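Local coordinates for maleylacetate reductase (Agrobacterium tumefaciens, PDB 3HL0), which catalyses the NADH-dependent reduction of maleylacetate to 3-oxoadipate, probably in the breakdown of aromatic compounds, as a member of the iron-containing alcohol dehydrogenase family, at residues V261-A273 and R332-A346. Sequence-based numbering, arbitrary orientation.
Sequences VLLPHTIAYVEEA and RPIEKTAIRDLLQRA
Tyr269 and Arg332 meet flat: the guanidinium lies over one face of the phenol ring, planes 14° apart, Arg332 CZ 3.9 Å from the ring centroid, a cation-pi stack. The extended arginine chain crosses the ring with CD over the same face, and NH1 donates to Tyr269 O (3.0 Å) in the guanidinium plane, fixing the group's rotation; Glu272 lies over the opposite face, adding a long, purely electrostatic salt bridge. CG of Tyr269 stands anti to the backbone N (chi1 -177°), sending the ring across the gap until OH donates to Pro333 O at 2.7 Å. Tyrosine suits this place: its ring packs against Ala338 CB at the edge and Ile339 CD1 obliquely, while its hydroxyl ties down the extended lead-in to helix 336-348. Glu335 caps that helix through Thr337 N and Ala338 N.

Leu342 is a knob among Leu262, His265, Thr266 and Tyr269, its CD1 reaching Tyr269 CD1 and its CD2 His265 CB (both 3.9 Å), a branched apolar end suited to a buried hole. Ala346 CB, a methyl small enough to let the helices close up, makes a CH-pi contact over one face of the His265 ring, 4.2 Å from its centroid, and meets Leu262 CD2. Segments 261-271 and 336-346, of helices 255-271 and 336-348, run roughly antiparallel, axes 9.5 Å apart at closest approach and 145° between directions; helix 239-251 touches Tyr269, helix 289-300 Leu263, and helix 316-323 Leu343.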
loop_
_atom_site.group_PDB
_atom_site.type_symbol
_atom_site.label_atom_id
_atom_site.label_comp_id
_atom_site.label_asym_id
_atom_site.label_seq_id
_atom_site.Cartn_x
_atom_site.Cartn_y
_atom_site.Cartn_z
ATOM N N VAL A 261 -7.311 11.551 7.959
ATOM C CA VAL A 261 -8.425 11.380 8.894
ATOM C C VAL A 261 -8.324 12.262 10.147
ATOM O O VAL A 261 -9.323 12.877 10.573
ATOM C CB VAL A 261 -8.585 9.908 9.278
ATOM C CG1 VAL A 261 -9.662 9.754 10.380
ATOM C CG2 VAL A 261 -9.031 9.125 8.052
ATOM N N LEU A 262 -7.120 12.301 10.720
ATOM C CA LEU A 262 -6.945 12.992 12.018
ATOM C C LEU A 262 -6.886 14.509 11.865
ATOM O O LEU A 262 -7.255 15.196 12.811
ATOM C CB LEU A 262 -5.683 12.488 12.748
ATOM C CG LEU A 262 -5.863 11.080 13.373
ATOM C CD1 LEU A 262 -4.521 10.658 13.959
ATOM C CD2 LEU A 262 -6.918 11.091 14.416
ATOM N N LEU A 263 -6.351 14.999 10.741
ATOM C CA LEU A 263 -5.965 16.450 10.657
ATOM C C LEU A 263 -7.099 17.433 11.082
ATOM O O LEU A 263 -6.846 18.359 11.854
ATOM C CB LEU A 263 -5.386 16.798 9.287
ATOM C CG LEU A 263 -4.793 18.222 9.249
ATOM C CD1 LEU A 263 -3.643 18.453 10.229
ATOM C CD2 LEU A 263 -4.420 18.485 7.799
ATOM N N PRO A 264 -8.355 17.215 10.661
ATOM C CA PRO A 264 -9.379 18.205 11.070
ATOM C C PRO A 264 -9.584 18.232 12.601
ATOM O O PRO A 264 -9.890 19.278 13.143
ATOM C CB PRO A 264 -10.655 17.711 10.375
ATOM C CG PRO A 264 -10.136 16.955 9.150
ATOM C CD PRO A 264 -8.870 16.260 9.651
ATOM N N HIS A 265 -9.418 17.084 13.245
ATOM C CA HIS A 265 -9.659 16.922 14.684
ATOM C C HIS A 265 -8.513 17.411 15.506
ATOM O O HIS A 265 -8.750 17.994 16.553
ATOM C CB HIS A 265 -9.922 15.441 14.950
ATOM C CG HIS A 265 -11.066 14.937 14.142
ATOM N ND1 HIS A 265 -12.374 15.250 14.444
ATOM C CD2 HIS A 265 -11.091 14.221 12.993
ATOM C CE1 HIS A 265 -13.156 14.725 13.515
ATOM N NE2 HIS A 265 -12.408 14.094 12.628
ATOM N N THR A 266 -7.280 17.166 15.048
ATOM C CA THR A 266 -6.112 17.613 15.808
ATOM C C THR A 266 -6.017 19.133 15.678
ATOM O O THR A 266 -5.715 19.822 16.681
ATOM C CB THR A 266 -4.818 16.921 15.328
ATOM O OG1 THR A 266 -4.682 17.133 13.914
ATOM C CG2 THR A 266 -4.907 15.411 15.641
ATOM N N ILE A 267 -6.291 19.656 14.488
ATOM C CA ILE A 267 -6.295 21.130 14.347
ATOM C C ILE A 267 -7.425 21.750 15.150
ATOM O O ILE A 267 -7.171 22.723 15.870
ATOM C CB ILE A 267 -6.346 21.520 12.871
ATOM C CG1 ILE A 267 -5.060 21.059 12.186
ATOM C CG2 ILE A 267 -6.516 23.037 12.716
ATOM C CD1 ILE A 267 -3.750 21.588 12.800
ATOM N N ALA A 268 -8.639 21.173 15.114
ATOM C CA ALA A 268 -9.717 21.681 15.978
ATOM C C ALA A 268 -9.356 21.680 17.458
ATOM O O ALA A 268 -9.771 22.623 18.192
ATOM C CB ALA A 268 -11.033 20.887 15.757
ATOM N N TYR A 269 -8.633 20.667 17.925
ATOM C CA TYR A 269 -8.221 20.591 19.342
ATOM C C TYR A 269 -7.346 21.813 19.656
ATOM O O TYR A 269 -7.608 22.520 20.639
ATOM C CB TYR A 269 -7.410 19.338 19.580
ATOM C CG TYR A 269 -6.970 19.060 20.999
ATOM C CD1 TYR A 269 -7.705 18.158 21.796
ATOM C CD2 TYR A 269 -5.779 19.588 21.509
ATOM C CE1 TYR A 269 -7.270 17.815 23.105
ATOM C CE2 TYR A 269 -5.335 19.271 22.827
ATOM C CZ TYR A 269 -6.103 18.379 23.611
ATOM O OH TYR A 269 -5.723 18.051 24.900
ATOM N N VAL A 270 -6.352 22.096 18.797
ATOM C CA VAL A 270 -5.418 23.206 19.070
ATOM C C VAL A 270 -6.072 24.565 18.848
ATOM O O VAL A 270 -5.740 25.526 19.545
ATOM C CB VAL A 270 -4.107 23.057 18.240
ATOM C CG1 VAL A 270 -3.119 24.225 18.509
ATOM C CG2 VAL A 270 -3.497 21.693 18.625
ATOM N N GLU A 271 -7.004 24.638 17.910
ATOM C CA GLU A 271 -7.638 25.914 17.541
ATOM C C GLU A 271 -8.349 26.550 18.731
ATOM O O GLU A 271 -8.392 27.794 18.794
ATOM C CB GLU A 271 -8.592 25.685 16.374
ATOM C CG GLU A 271 -9.150 26.902 15.732
ATOM C CD GLU A 271 -10.068 26.565 14.542
ATOM O OE1 GLU A 271 -10.422 25.345 14.314
ATOM O OE2 GLU A 271 -10.431 27.527 13.819
ATOM N N GLU A 272 -8.827 25.738 19.679
ATOM C CA GLU A 272 -9.428 26.298 20.911
ATOM C C GLU A 272 -8.399 27.180 21.639
ATOM O O GLU A 272 -8.752 28.185 22.278
ATOM C CB GLU A 272 -9.898 25.182 21.844
ATOM C CG GLU A 272 -10.891 24.188 21.265
ATOM C CD GLU A 272 -11.747 23.507 22.358
ATOM O OE1 GLU A 272 -11.630 23.895 23.542
ATOM O OE2 GLU A 272 -12.538 22.583 22.020
ATOM N N ALA A 273 -7.115 26.844 21.530
ATOM C CA ALA A 273 -6.024 27.570 22.211
ATOM C C ALA A 273 -5.163 28.483 21.347
ATOM O O ALA A 273 -4.460 29.356 21.879
ATOM C CB ALA A 273 -5.122 26.569 22.945
ATOM N N ARG A 332 -2.285 23.839 23.487
ATOM C CA ARG A 332 -3.277 23.294 24.416
ATOM C C ARG A 332 -2.698 22.014 24.987
ATOM O O ARG A 332 -2.339 21.099 24.226
ATOM C CB ARG A 332 -4.580 22.964 23.678
ATOM C CG ARG A 332 -5.630 22.345 24.582
ATOM C CD ARG A 332 -6.942 22.308 23.841
ATOM N NE ARG A 332 -7.951 21.616 24.632
ATOM C CZ ARG A 332 -9.053 21.099 24.111
ATOM N NH1 ARG A 332 -9.290 21.215 22.797
ATOM N NH2 ARG A 332 -9.923 20.480 24.922
ATOM N N PRO A 333 -2.604 21.913 26.329
ATOM C CA PRO A 333 -1.939 20.730 26.866
ATOM C C PRO A 333 -2.693 19.440 26.493
ATOM O O PRO A 333 -3.931 19.431 26.379
ATOM C CB PRO A 333 -1.965 20.944 28.391
ATOM C CG PRO A 333 -2.011 22.463 28.515
ATOM C CD PRO A 333 -2.841 22.962 27.351
ATOM N N ILE A 334 -1.911 18.395 26.260
ATOM C CA ILE A 334 -2.476 17.098 25.954
ATOM C C ILE A 334 -3.069 16.542 27.262
ATOM O O ILE A 334 -2.405 16.505 28.326
ATOM C CB ILE A 334 -1.397 16.153 25.401
ATOM C CG1 ILE A 334 -0.673 16.717 24.156
ATOM C CG2 ILE A 334 -1.989 14.782 25.188
ATOM C CD1 ILE A 334 -1.466 17.425 23.142
ATOM N N GLU A 335 -4.337 16.167 27.197
ATOM C CA GLU A 335 -5.047 15.673 28.354
ATOM C C GLU A 335 -5.834 14.439 27.925
ATOM O O GLU A 335 -6.526 14.475 26.903
ATOM C CB GLU A 335 -5.946 16.755 28.891
ATOM C CG GLU A 335 -6.486 16.406 30.284
ATOM C CD GLU A 335 -7.714 15.511 30.209
ATOM O OE1 GLU A 335 -8.654 15.908 29.467
ATOM O OE2 GLU A 335 -7.723 14.431 30.898
ATOM N N LYS A 336 -5.738 13.378 28.730
ATOM C CA LYS A 336 -6.284 12.068 28.320
ATOM C C LYS A 336 -7.763 12.120 27.918
ATOM O O LYS A 336 -8.145 11.572 26.866
ATOM C CB LYS A 336 -6.016 10.998 29.394
ATOM C CG LYS A 336 -6.343 9.599 28.882
ATOM C CD LYS A 336 -5.706 8.519 29.740
ATOM C CE LYS A 336 -6.250 7.181 29.338
ATOM N NZ LYS A 336 -5.957 6.149 30.381
ATOM N N THR A 337 -8.635 12.710 28.732
ATOM C CA THR A 337 -10.060 12.686 28.374
ATOM C C THR A 337 -10.351 13.440 27.087
ATOM O O THR A 337 -11.220 13.038 26.304
ATOM C CB THR A 337 -11.002 13.131 29.521
ATOM O OG1 THR A 337 -10.778 14.506 29.828
ATOM C CG2 THR A 337 -10.795 12.240 30.782
ATOM N N ALA A 338 -9.650 14.563 26.892
ATOM C CA ALA A 338 -9.867 15.383 25.718
ATOM C C ALA A 338 -9.317 14.686 24.458
ATOM O O ALA A 338 -9.931 14.777 23.383
ATOM C CB ALA A 338 -9.259 16.769 25.913
ATOM N N ILE A 339 -8.221 13.959 24.622
ATOM C CA ILE A 339 -7.678 13.135 23.512
ATOM C C ILE A 339 -8.622 11.956 23.240
ATOM O O ILE A 339 -8.876 11.588 22.079
ATOM C CB ILE A 339 -6.237 12.661 23.787
ATOM C CG1 ILE A 339 -5.283 13.885 23.849
ATOM C CG2 ILE A 339 -5.796 11.641 22.754
ATOM C CD1 ILE A 339 -5.287 14.795 22.549
ATOM N N ARG A 340 -9.156 11.376 24.307
ATOM C CA ARG A 340 -10.162 10.323 24.114
ATOM C C ARG A 340 -11.386 10.813 23.328
ATOM O O ARG A 340 -11.884 10.083 22.461
ATOM C CB ARG A 340 -10.537 9.683 25.471
ATOM C CG ARG A 340 -11.520 8.501 25.357
ATOM C CD ARG A 340 -10.913 7.324 24.586
ATOM N NE ARG A 340 -11.948 6.282 24.465
ATOM C CZ ARG A 340 -12.888 6.283 23.553
ATOM N NH1 ARG A 340 -12.915 7.238 22.610
ATOM N NH2 ARG A 340 -13.809 5.300 23.542
ATOM N N ASP A 341 -11.875 12.025 23.612
ATOM C CA ASP A 341 -12.981 12.633 22.871
ATOM C C ASP A 341 -12.578 12.848 21.393
ATOM O O ASP A 341 -13.362 12.576 20.503
ATOM C CB ASP A 341 -13.348 14.001 23.454
ATOM C CG ASP A 341 -13.927 13.950 24.881
ATOM O OD1 ASP A 341 -14.411 12.885 25.289
ATOM O OD2 ASP A 341 -13.894 15.040 25.568
ATOM N N LEU A 342 -11.376 13.378 21.174
ATOM C CA LEU A 342 -10.825 13.617 19.803
ATOM C C LEU A 342 -10.838 12.276 19.025
ATOM O O LEU A 342 -11.320 12.219 17.869
ATOM C CB LEU A 342 -9.377 14.154 19.911
ATOM C CG LEU A 342 -8.653 14.606 18.623
ATOM C CD1 LEU A 342 -7.397 15.375 19.036
ATOM C CD2 LEU A 342 -8.223 13.416 17.784
ATOM N N LEU A 343 -10.312 11.218 19.653
ATOM C CA LEU A 343 -10.326 9.900 19.013
ATOM C C LEU A 343 -11.739 9.419 18.699
ATOM O O LEU A 343 -11.954 8.786 17.667
ATOM C CB LEU A 343 -9.517 8.920 19.876
ATOM C CG LEU A 343 -8.025 9.172 19.890
ATOM C CD1 LEU A 343 -7.381 8.256 20.962
ATOM C CD2 LEU A 343 -7.375 8.965 18.510
ATOM N N GLN A 344 -12.699 9.706 19.579
ATOM C CA GLN A 344 -14.052 9.287 19.296
ATOM C C GLN A 344 -14.625 9.987 18.106
ATOM O O GLN A 344 -15.249 9.359 17.278
ATOM C CB GLN A 344 -14.949 9.518 20.511
ATOM C CG GLN A 344 -16.250 8.768 20.400
ATOM C CD GLN A 344 -16.082 7.299 20.620
ATOM O OE1 GLN A 344 -15.333 6.902 21.478
ATOM N NE2 GLN A 344 -16.766 6.483 19.826
ATOM N N ARG A 345 -14.394 11.298 18.013
ATOM C CA ARG A 345 -14.864 12.026 16.827
ATOM C C ARG A 345 -14.197 11.510 15.533
ATOM O O ARG A 345 -14.890 11.380 14.505
ATOM C CB ARG A 345 -14.544 13.523 16.968
ATOM C CG ARG A 345 -15.224 14.270 18.158
ATOM C CD ARG A 345 -16.749 14.185 18.158
ATOM N NE ARG A 345 -17.312 12.940 18.709
ATOM C CZ ARG A 345 -17.376 12.667 20.016
ATOM N NH1 ARG A 345 -17.976 11.528 20.437
ATOM N NH2 ARG A 345 -16.869 13.541 20.898
ATOM N N ALA A 346 -12.882 11.302 15.587
ATOM C CA ALA A 346 -12.143 10.769 14.408
ATOM C C ALA A 346 -12.621 9.356 14.087
ATOM O O ALA A 346 -12.783 9.033 12.929
ATOM C CB ALA A 346 -10.653 10.787 14.652
#